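Local coordinates for protein nitrite oxidoreductase subunit A (Kuenenia stuttgartiensis, PDB 7B04) that belongs to the molybdopterin oxidoreductase family and carries a molybdenum atom, two bound MD1 ligands and an iron/sulfur cluster, at residues Thr628-Arg633 against Arg869-Gly874; Lys208-Arg213 against Glu621-Val626; Trp617-Arg622 against Ile1059-Ser1064. One frame throughout, in Å; residues are numbered along the deposited sequence.

Overall arrangement
All three contacts draw on one short run of chain, Trp617-Arg633, which passes from helix 615-618 through a loop into the hairpin of strands 625-627 and 633-635. Interaction 3 meets it first, at the helix end, and is buried; interaction 2 lies about 13 Å away, centre to centre, and shares Glu621 and Arg622 with it. Interaction 1 is at the hairpin turn, its centre about 19 Å from that of interaction 2, and a salt bridge from Arg633 to Glu209 joins the two. Helix 208-213 comes from far earlier in the chain, residues 869-874 and 1059-1064 from far later. One run thus ties together distant parts of the sequence, from the MD1 pocket out toward the surface.

Interaction 1: residues Thr628-Arg633 against Arg869-Gly874; sequences TPKYGR and RPDDYG
Lys630 and Tyr631 reach from the turn of a beta-hairpin to Asp871, Asp872 and Tyr873 in a loop from much later in the chain. The lysine can be followed outward. Its CB packs against the carbonyl of Tyr873, 3.6 Å from Tyr873 O. With CG anti to the backbone N (chi1 -162°), that atom lies over one face of the neighbouring Tyr631 ring, offset toward the rim. The chain bends at chi3 (-95°), and CE comes near the backbone of Gly874, 3.8 Å from Gly874 N. At the tip, NZ faces two carboxylate oxygens that lie on the same side of it, 3.7 Å from Asp871 OD1 and 3.8 Å from Asp872 OD1; both salt bridges are long.

The same two oxygens are already used by their own loop. Asp871 OD1 accepts from Tyr873 N and Asp872 OD1 from Gly874 N, forming two consecutive Asx turns. The other branch of Asp871, OD2, lies at the edge of the Tyr631 ring and takes a hydrogen bond from Tyr631 OH; the two side chains meet tip to tip, although the modelled length of this bond is too short to be relied on. Tyr631 and Tyr873 cross at about a right angle, with Tyr631 CE2 4.0 Å from Tyr873 CD1, while Asp871 CG sits over the centre of the Tyr873 ring. Thr628 OG1 in turn donates to Gly632 O at 2.7 Å, bracing the hairpin turn.

Strands 625-627 and 633-635 run into and out of this turn, and Lys634 of the second strand touches both Thr628 and Tyr873. Tyr873 also meets Phe636, just after that strand, edge to face, and packs on Glu839 and Tyr840 of helix 835-840; its own loop leads on to helix 882-887.

Interaction 2: residues Lys208-Arg213 against Glu621-Val626; sequences KEMVDR and ERPLIV
Met210 SD and the guanidinium group of Arg622 stand on opposite faces of the flat carbonyl group of Glu621. On one face the thioether sulfur lies 3.3 Å from Glu621 O. On the other, Arg622 NH1 donates a nearly straight hydrogen bond of 2.8 Å to Glu621 O; the oxygen lies in the guanidinium plane, whereas the donor stands well above the carbonyl plane. The arginine thus curls back over its own backbone, and Met210 packs from the side it does not use.

The methionine carries most of the contact. Its CG is anti to the carbonyl carbon (chi1 -69°), which starts the chain off beside the backbone N, and chi3 of 71° turns CE toward Glu621, where it rests 3.9 Å from Glu621 CG. The Pro623 ring takes the nearer part of the chain: Pro623 CD is 3.5 Å from Met210 SD, and Pro623 CG is 3.9 Å from Met210 CG.

This is the packing of one face of the short helix 208-213 on the linker that joins helix 615-618 to the antiparallel hairpin 625-627/633-635. The hairpin begins where Leu624 and Val626 pair through their backbones with Phe636 and Lys634. Within the helix, Lys208 NZ forms a salt bridge with Asp212 OD2, one turn on, while Val211 packs against helix 195-204.

Two carboxylates at the borders of the contact find their partners outside it. Glu621 accepts from Thr646 N on OE1 and is bonded through OE2 to Tyr206 OH, just ahead of the helix. Glu209 only grazes Ile625, with OE1 4.5 Å from Ile625 CD1, and instead forms a salt bridge through that oxygen with Arg633 on the returning strand of the hairpin.

Interaction 3: residues Trp617-Arg622 against Ile1059-Ser1064; sequences WNHSER and ITRDWS
His619 and Asp1062 both hold CG anti to the backbone N, and chi2 of the histidine (75°) then turns the imidazole to face ND1 toward Asp1062 between the two segments. His619 ND1 donates to Asp1062 OD2 at 2.9 Å, with a bent N-H...O angle of 140°. The oxygen lies at the ring edge, near its plane, and is met on the anti side of the carboxylate; ring and carboxylate planes are steeply inclined to each other. Ser1064 CB sits over one face of the imidazole, 4.1 Å from the ring centroid, a CH-pi contact, while its OG is bonded to Gln1069. His619 NE2 has a weak hydrogen bond to Glu883, so both ring nitrogens have partners.

The Asn618 amide and the Asp1062 carboxylate are stacked with planes 22° apart; the closest approach of these side chains is Asn618 CG to Asp1062 CB, 3.9 Å. Asn618 ND2 donates to Lys661 O. The contact borders the MD1 pocket: Thr1060 touches a bound MD1, and the side chain of Asn618 lies about 7 Å from one.

Around it, helix 663-670 packs on Trp617 and Asn618 at the end of helix 615-618, and helix 882-887 lies against Trp1063 of the later loop.

Interaction 1: residues Thr628-Arg633 against Arg869-Gly874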
loop_
_atom_site.group_PDB
_atom_site.type_symbol
_atom_site.label_atom_id
_atom_site.label_comp_id
_atom_site.label_asym_id
_atom_site.label_seq_id
_atom_site.Cartn_x
_atom_site.Cartn_y
_atom_site.Cartn_z
ATOM N N THR B 628 -41.398 9.731 17.495
ATOM C CA THR B 628 -41.403 9.146 18.817
ATOM C C THR B 628 -42.824 8.877 19.285
ATOM O O THR B 628 -43.739 9.654 18.985
ATOM C CB THR B 628 -40.728 10.073 19.821
ATOM O OG1 THR B 628 -40.011 11.099 19.126
ATOM C CG2 THR B 628 -39.817 9.300 20.627
ATOM N N PRO B 629 -43.063 7.753 19.961
ATOM C CA PRO B 629 -44.396 7.591 20.553
ATOM C C PRO B 629 -44.630 8.464 21.774
ATOM O O PRO B 629 -45.765 8.898 21.995
ATOM C CB PRO B 629 -44.437 6.105 20.917
ATOM C CG PRO B 629 -43.019 5.741 21.155
ATOM C CD PRO B 629 -42.210 6.557 20.178
ATOM N N LYS B 630 -43.576 8.846 22.505
ATOM C CA LYS B 630 -43.783 9.627 23.728
ATOM C C LYS B 630 -44.008 11.108 23.438
ATOM O O LYS B 630 -44.889 11.738 24.037
ATOM C CB LYS B 630 -42.607 9.449 24.693
ATOM C CG LYS B 630 -42.928 9.864 26.134
ATOM C CD LYS B 630 -41.677 9.845 27.015
ATOM C CE LYS B 630 -41.509 8.541 27.776
ATOM N NZ LYS B 630 -40.536 8.687 28.902
ATOM N N TYR B 631 -43.209 11.690 22.550
ATOM C CA TYR B 631 -43.328 13.105 22.221
ATOM C C TYR B 631 -43.447 13.293 20.720
ATOM O O TYR B 631 -42.780 14.140 20.120
ATOM C CB TYR B 631 -42.144 13.935 22.692
ATOM C CG TYR B 631 -41.514 13.557 24.011
ATOM C CD1 TYR B 631 -41.793 14.282 25.161
ATOM C CD2 TYR B 631 -40.595 12.520 24.096
ATOM C CE1 TYR B 631 -41.202 13.965 26.361
ATOM C CE2 TYR B 631 -40.000 12.198 25.288
ATOM C CZ TYR B 631 -40.306 12.922 26.422
ATOM O OH TYR B 631 -39.707 12.589 27.614
ATOM N N GLY B 632 -44.343 12.524 20.102
ATOM C CA GLY B 632 -44.560 12.542 18.664
ATOM C C GLY B 632 -43.331 12.724 17.792
ATOM O O GLY B 632 -42.266 12.172 18.079
ATOM N N ARG B 633 -43.463 13.508 16.726
ATOM C CA ARG B 633 -42.346 13.779 15.827
ATOM C C ARG B 633 -41.355 14.722 16.496
ATOM O O ARG B 633 -41.655 15.900 16.714
ATOM C CB ARG B 633 -42.863 14.367 14.518
ATOM C CG ARG B 633 -41.779 14.759 13.525
ATOM C CD ARG B 633 -41.585 16.268 13.485
ATOM N NE ARG B 633 -40.596 16.674 12.491
ATOM C CZ ARG B 633 -40.864 16.856 11.202
ATOM N NH1 ARG B 633 -42.095 16.670 10.745
ATOM N NH2 ARG B 633 -39.901 17.227 10.369
ATOM N N ARG B 869 -29.599 9.352 34.063
ATOM C CA ARG B 869 -31.059 9.402 33.986
ATOM C C ARG B 869 -31.466 9.741 32.561
ATOM O O ARG B 869 -31.896 10.863 32.269
ATOM C CB ARG B 869 -31.631 10.418 34.975
ATOM C CG ARG B 869 -30.754 10.663 36.185
ATOM C CD ARG B 869 -31.583 10.988 37.412
ATOM N NE ARG B 869 -30.742 11.238 38.577
ATOM C CZ ARG B 869 -30.732 12.378 39.257
ATOM N NH1 ARG B 869 -31.521 13.378 38.887
ATOM N NH2 ARG B 869 -29.932 12.519 40.306
ATOM N N PRO B 870 -31.345 8.789 31.645
ATOM C CA PRO B 870 -31.643 9.069 30.244
ATOM C C PRO B 870 -33.137 9.024 29.979
ATOM O O PRO B 870 -33.951 8.633 30.818
ATOM C CB PRO B 870 -30.930 7.940 29.500
ATOM C CG PRO B 870 -30.983 6.804 30.451
ATOM C CD PRO B 870 -30.866 7.407 31.834
ATOM N N ASP B 871 -33.524 9.453 28.781
ATOM C CA ASP B 871 -34.952 9.364 28.391
ATOM C C ASP B 871 -34.992 8.312 27.296
ATOM O O ASP B 871 -34.211 8.431 26.398
ATOM C CB ASP B 871 -35.538 10.712 27.965
ATOM C CG ASP B 871 -36.930 10.630 27.368
ATOM O OD1 ASP B 871 -37.370 9.538 27.100
ATOM O OD2 ASP B 871 -37.552 11.666 27.169
ATOM N N ASP B 872 -35.859 7.316 27.415
ATOM C CA ASP B 872 -35.903 6.218 26.424
ATOM C C ASP B 872 -36.717 6.618 25.199
ATOM O O ASP B 872 -36.658 5.897 24.229
ATOM C CB ASP B 872 -36.428 4.944 27.078
ATOM C CG ASP B 872 -37.925 4.950 27.267
ATOM O OD1 ASP B 872 -38.511 5.997 27.115
ATOM O OD2 ASP B 872 -38.480 3.905 27.562
ATOM N N TYR B 873 -37.489 7.699 25.313
ATOM C CA TYR B 873 -38.423 8.262 24.300
ATOM C C TYR B 873 -39.583 7.307 24.050
ATOM O O TYR B 873 -40.159 7.355 22.991
ATOM C CB TYR B 873 -37.722 8.661 23.005
ATOM C CG TYR B 873 -36.603 9.645 23.186
ATOM C CD1 TYR B 873 -36.828 10.998 23.075
ATOM C CD2 TYR B 873 -35.327 9.227 23.486
ATOM C CE1 TYR B 873 -35.812 11.911 23.250
ATOM C CE2 TYR B 873 -34.301 10.127 23.671
ATOM C CZ TYR B 873 -34.545 11.473 23.548
ATOM O OH TYR B 873 -33.549 12.375 23.716
ATOM N N GLY B 874 -39.929 6.488 25.034
ATOM C CA GLY B 874 -41.030 5.532 24.884
ATOM C C GLY B 874 -40.810 4.642 23.689
ATOM O O GLY B 874 -41.769 4.400 22.967
#

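Interaction 2: residues Lys208-Arg213 against Glu621-Val626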
loop_
_atom_site.group_PDB
_atom_site.type_symbol
_atom_site.label_atom_id
_atom_site.label_comp_id
_atom_site.label_asym_id
_atom_site.label_seq_id
_atom_site.Cartn_x
_atom_site.Cartn_y
_atom_site.Cartn_z
ATOM N N LYS B 208 -39.625 20.377 6.161
ATOM C CA LYS B 208 -39.766 21.829 6.193
ATOM C C LYS B 208 -38.540 22.493 6.804
ATOM O O LYS B 208 -38.190 23.618 6.429
ATOM C CB LYS B 208 -41.013 22.203 7.000
ATOM C CG LYS B 208 -41.717 23.496 6.611
ATOM C CD LYS B 208 -42.150 24.262 7.860
ATOM C CE LYS B 208 -42.675 25.651 7.542
ATOM N NZ LYS B 208 -41.657 26.556 6.964
ATOM N N GLU B 209 -37.875 21.810 7.738
ATOM C CA GLU B 209 -36.665 22.351 8.347
ATOM C C GLU B 209 -35.543 22.511 7.327
ATOM O O GLU B 209 -34.783 23.485 7.380
ATOM C CB GLU B 209 -36.224 21.449 9.501
ATOM C CG GLU B 209 -37.199 21.421 10.669
ATOM C CD GLU B 209 -38.342 20.442 10.462
ATOM O OE1 GLU B 209 -38.340 19.731 9.435
ATOM O OE2 GLU B 209 -39.244 20.383 11.325
ATOM N N MET B 210 -35.423 21.568 6.389
ATOM C CA MET B 210 -34.399 21.687 5.355
ATOM C C MET B 210 -34.739 22.772 4.343
ATOM O O MET B 210 -33.834 23.378 3.759
ATOM C CB MET B 210 -34.204 20.348 4.645
ATOM C CG MET B 210 -33.560 19.278 5.505
ATOM S SD MET B 210 -33.360 17.732 4.606
ATOM C CE MET B 210 -32.067 18.175 3.450
ATOM N N VAL B 211 -36.026 23.033 4.125
ATOM C CA VAL B 211 -36.418 24.064 3.172
ATOM C C VAL B 211 -36.313 25.445 3.808
ATOM O O VAL B 211 -35.940 26.419 3.145
ATOM C CB VAL B 211 -37.836 23.781 2.641
ATOM C CG1 VAL B 211 -38.266 24.858 1.656
ATOM C CG2 VAL B 211 -37.892 22.407 1.986
ATOM N N ASP B 212 -36.641 25.552 5.100
ATOM C CA ASP B 212 -36.490 26.824 5.800
ATOM C C ASP B 212 -35.026 27.217 5.963
ATOM O O ASP B 212 -34.714 28.413 6.008
ATOM C CB ASP B 212 -37.176 26.755 7.164
ATOM C CG ASP B 212 -38.679 26.641 7.048
ATOM O OD1 ASP B 212 -39.238 27.101 6.028
ATOM O OD2 ASP B 212 -39.305 26.091 7.976
ATOM N N ARG B 213 -34.117 26.241 6.052
ATOM C CA ARG B 213 -32.697 26.568 6.147
ATOM C C ARG B 213 -32.227 27.282 4.891
ATOM O O ARG B 213 -31.291 28.092 4.941
ATOM C CB ARG B 213 -31.875 25.301 6.389
ATOM C CG ARG B 213 -30.457 25.566 6.883
ATOM C CD ARG B 213 -30.470 25.977 8.345
ATOM N NE ARG B 213 -29.244 26.647 8.769
ATOM C CZ ARG B 213 -28.156 26.015 9.199
ATOM N NH1 ARG B 213 -27.091 26.708 9.576
ATOM N NH2 ARG B 213 -28.129 24.692 9.248
ATOM N N GLU B 621 -30.783 12.122 2.408
ATOM C CA GLU B 621 -31.102 13.551 2.371
ATOM C C GLU B 621 -32.128 13.944 3.436
ATOM O O GLU B 621 -33.026 14.752 3.192
ATOM C CB GLU B 621 -31.579 13.951 0.976
ATOM C CG GLU B 621 -31.447 15.421 0.692
ATOM C CD GLU B 621 -30.847 15.680 -0.657
ATOM O OE1 GLU B 621 -29.729 16.215 -0.684
ATOM O OE2 GLU B 621 -31.478 15.342 -1.680
ATOM N N ARG B 622 -32.003 13.364 4.628
ATOM C CA ARG B 622 -32.895 13.677 5.740
ATOM C C ARG B 622 -32.094 13.860 7.022
ATOM O O ARG B 622 -31.087 13.165 7.227
ATOM C CB ARG B 622 -33.957 12.586 5.940
ATOM C CG ARG B 622 -34.790 12.293 4.696
ATOM C CD ARG B 622 -35.689 13.468 4.331
ATOM N NE ARG B 622 -36.598 13.150 3.232
ATOM C CZ ARG B 622 -36.327 13.362 1.948
ATOM N NH1 ARG B 622 -35.169 13.901 1.589
ATOM N NH2 ARG B 622 -37.216 13.037 1.019
ATOM N N PRO B 623 -32.496 14.781 7.893
ATOM C CA PRO B 623 -31.904 14.856 9.233
ATOM C C PRO B 623 -32.444 13.729 10.108
ATOM O O PRO B 623 -33.297 12.945 9.697
ATOM C CB PRO B 623 -32.359 16.227 9.748
ATOM C CG PRO B 623 -32.833 16.973 8.531
ATOM C CD PRO B 623 -33.391 15.918 7.632
ATOM N N LEU B 624 -31.935 13.662 11.338
ATOM C CA LEU B 624 -32.406 12.658 12.290
ATOM C C LEU B 624 -33.740 13.127 12.845
ATOM O O LEU B 624 -33.812 13.904 13.797
ATOM C CB LEU B 624 -31.390 12.425 13.401
ATOM C CG LEU B 624 -31.835 11.558 14.589
ATOM C CD1 LEU B 624 -32.353 10.203 14.141
ATOM C CD2 LEU B 624 -30.694 11.385 15.574
ATOM N N ILE B 625 -34.813 12.652 12.226
ATOM C CA ILE B 625 -36.169 12.902 12.685
ATOM C C ILE B 625 -36.814 11.548 12.917
ATOM O O ILE B 625 -36.892 10.728 11.990
ATOM C CB ILE B 625 -36.985 13.715 11.669
ATOM C CG1 ILE B 625 -36.225 14.966 11.223
ATOM C CG2 ILE B 625 -38.341 14.088 12.262
ATOM C CD1 ILE B 625 -36.752 15.552 9.937
ATOM N N VAL B 626 -37.279 11.312 14.137
ATOM C CA VAL B 626 -37.908 10.050 14.488
ATOM C C VAL B 626 -39.280 10.396 15.045
ATOM O O VAL B 626 -39.442 11.377 15.786
ATOM C CB VAL B 626 -37.081 9.200 15.478
ATOM C CG1 VAL B 626 -36.988 9.864 16.835
ATOM C CG2 VAL B 626 -37.691 7.818 15.610
#

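Interaction 3: residues Trp617-Arg622 against Ile1059-Ser1064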
loop_
_atom_site.group_PDB
_atom_site.type_symbol
_atom_site.label_atom_id
_atom_site.label_comp_id
_atom_site.label_asym_id
_atom_site.label_seq_id
_atom_site.Cartn_x
_atom_site.Cartn_y
_atom_site.Cartn_z
ATOM N N TRP B 617 -26.759 14.039 3.239
ATOM C CA TRP B 617 -26.980 13.446 1.925
ATOM C C TRP B 617 -26.944 11.923 2.004
ATOM O O TRP B 617 -27.828 11.239 1.474
ATOM C CB TRP B 617 -25.939 13.964 0.934
ATOM C CG TRP B 617 -25.827 13.121 -0.285
ATOM C CD1 TRP B 617 -26.706 13.062 -1.326
ATOM C CD2 TRP B 617 -24.779 12.196 -0.591
ATOM N NE1 TRP B 617 -26.267 12.161 -2.266
ATOM C CE2 TRP B 617 -25.086 11.615 -1.837
ATOM C CE3 TRP B 617 -23.610 11.804 0.066
ATOM C CZ2 TRP B 617 -24.268 10.667 -2.438
ATOM C CZ3 TRP B 617 -22.800 10.862 -0.533
ATOM C CH2 TRP B 617 -23.132 10.306 -1.773
ATOM N N ASN B 618 -25.915 11.375 2.658
ATOM C CA ASN B 618 -25.793 9.929 2.821
ATOM C C ASN B 618 -26.944 9.336 3.622
ATOM O O ASN B 618 -27.194 8.129 3.528
ATOM C CB ASN B 618 -24.470 9.590 3.507
ATOM C CG ASN B 618 -24.039 8.153 3.276
ATOM O OD1 ASN B 618 -22.947 7.752 3.677
ATOM N ND2 ASN B 618 -24.891 7.372 2.623
ATOM N N HIS B 619 -27.649 10.152 4.404
ATOM C CA HIS B 619 -28.785 9.705 5.200
ATOM C C HIS B 619 -30.082 9.708 4.408
ATOM O O HIS B 619 -31.165 9.838 4.997
ATOM C CB HIS B 619 -28.923 10.574 6.451
ATOM C CG HIS B 619 -29.635 9.897 7.577
ATOM N ND1 HIS B 619 -29.045 8.920 8.348
ATOM C CD2 HIS B 619 -30.891 10.049 8.060
ATOM C CE1 HIS B 619 -29.903 8.503 9.259
ATOM N NE2 HIS B 619 -31.032 9.171 9.106
ATOM N N SER B 620 -29.992 9.593 3.083
ATOM C CA SER B 620 -31.134 9.739 2.183
ATOM C C SER B 620 -31.693 11.156 2.264
ATOM O O SER B 620 -32.905 11.376 2.201
ATOM C CB SER B 620 -32.220 8.693 2.461
ATOM O OG SER B 620 -31.773 7.396 2.104
ATOM N N GLU B 621 -30.783 12.122 2.408
ATOM C CA GLU B 621 -31.102 13.551 2.371
ATOM C C GLU B 621 -32.128 13.944 3.436
ATOM O O GLU B 621 -33.026 14.752 3.192
ATOM C CB GLU B 621 -31.579 13.951 0.976
ATOM C CG GLU B 621 -31.447 15.421 0.692
ATOM C CD GLU B 621 -30.847 15.680 -0.657
ATOM O OE1 GLU B 621 -29.729 16.215 -0.684
ATOM O OE2 GLU B 621 -31.478 15.342 -1.680
ATOM N N ARG B 622 -32.003 13.364 4.628
ATOM C CA ARG B 622 -32.895 13.677 5.740
ATOM C C ARG B 622 -32.094 13.860 7.022
ATOM O O ARG B 622 -31.087 13.165 7.227
ATOM C CB ARG B 622 -33.957 12.586 5.940
ATOM C CG ARG B 622 -34.790 12.293 4.696
ATOM C CD ARG B 622 -35.689 13.468 4.331
ATOM N NE ARG B 622 -36.598 13.150 3.232
ATOM C CZ ARG B 622 -36.327 13.362 1.948
ATOM N NH1 ARG B 622 -35.169 13.901 1.589
ATOM N NH2 ARG B 622 -37.216 13.037 1.019
ATOM N N ILE B 1059 -22.801 -3.286 2.147
ATOM C CA ILE B 1059 -23.182 -3.732 3.484
ATOM C C ILE B 1059 -22.887 -2.645 4.509
ATOM O O ILE B 1059 -22.535 -2.939 5.657
ATOM C CB ILE B 1059 -22.462 -5.047 3.839
ATOM C CG1 ILE B 1059 -20.969 -4.957 3.502
ATOM C CG2 ILE B 1059 -23.092 -6.212 3.092
ATOM C CD1 ILE B 1059 -20.086 -4.513 4.649
ATOM N N THR B 1060 -23.060 -1.387 4.118
ATOM C CA THR B 1060 -22.697 -0.256 4.956
ATOM C C THR B 1060 -23.826 0.765 4.951
ATOM O O THR B 1060 -24.652 0.807 4.036
ATOM C CB THR B 1060 -21.397 0.392 4.470
ATOM O OG1 THR B 1060 -20.942 1.347 5.435
ATOM C CG2 THR B 1060 -21.640 1.092 3.164
ATOM N N ARG B 1061 -23.867 1.577 6.006
ATOM C CA ARG B 1061 -24.988 2.481 6.217
ATOM C C ARG B 1061 -24.545 3.719 6.981
ATOM O O ARG B 1061 -23.532 3.718 7.686
ATOM C CB ARG B 1061 -26.111 1.786 6.991
ATOM C CG ARG B 1061 -27.146 2.698 7.571
ATOM C CD ARG B 1061 -28.259 2.090 8.365
ATOM N NE ARG B 1061 -29.198 3.185 8.502
ATOM C CZ ARG B 1061 -30.090 3.487 7.571
ATOM N NH1 ARG B 1061 -30.189 2.741 6.478
ATOM N NH2 ARG B 1061 -30.878 4.532 7.730
ATOM N N ASP B 1062 -25.344 4.776 6.842
ATOM C CA ASP B 1062 -25.134 6.015 7.561
ATOM C C ASP B 1062 -25.929 6.000 8.861
ATOM O O ASP B 1062 -27.080 5.556 8.898
ATOM C CB ASP B 1062 -25.566 7.202 6.706
ATOM C CG ASP B 1062 -25.297 8.516 7.378
ATOM O OD1 ASP B 1062 -24.110 8.809 7.627
ATOM O OD2 ASP B 1062 -26.265 9.248 7.666
ATOM N N TRP B 1063 -25.305 6.496 9.926
ATOM C CA TRP B 1063 -25.924 6.598 11.242
ATOM C C TRP B 1063 -25.886 8.054 11.682
ATOM O O TRP B 1063 -24.817 8.674 11.686
ATOM C CB TRP B 1063 -25.208 5.698 12.250
ATOM C CG TRP B 1063 -25.443 4.240 12.005
ATOM C CD1 TRP B 1063 -24.638 3.382 11.312
ATOM C CD2 TRP B 1063 -26.563 3.467 12.449
ATOM N NE1 TRP B 1063 -25.189 2.123 11.300
ATOM C CE2 TRP B 1063 -26.370 2.149 11.992
ATOM C CE3 TRP B 1063 -27.711 3.763 13.192
ATOM C CZ2 TRP B 1063 -27.282 1.129 12.253
ATOM C CZ3 TRP B 1063 -28.614 2.749 13.449
ATOM C CH2 TRP B 1063 -28.394 1.448 12.981
ATOM N N SER B 1064 -27.048 8.603 12.030
ATOM C CA SER B 1064 -27.161 9.992 12.475
ATOM C C SER B 1064 -27.037 10.044 13.995
ATOM O O SER B 1064 -27.993 9.755 14.716
ATOM C CB SER B 1064 -28.477 10.599 12.004
ATOM O OG SER B 1064 -28.518 11.986 12.281
#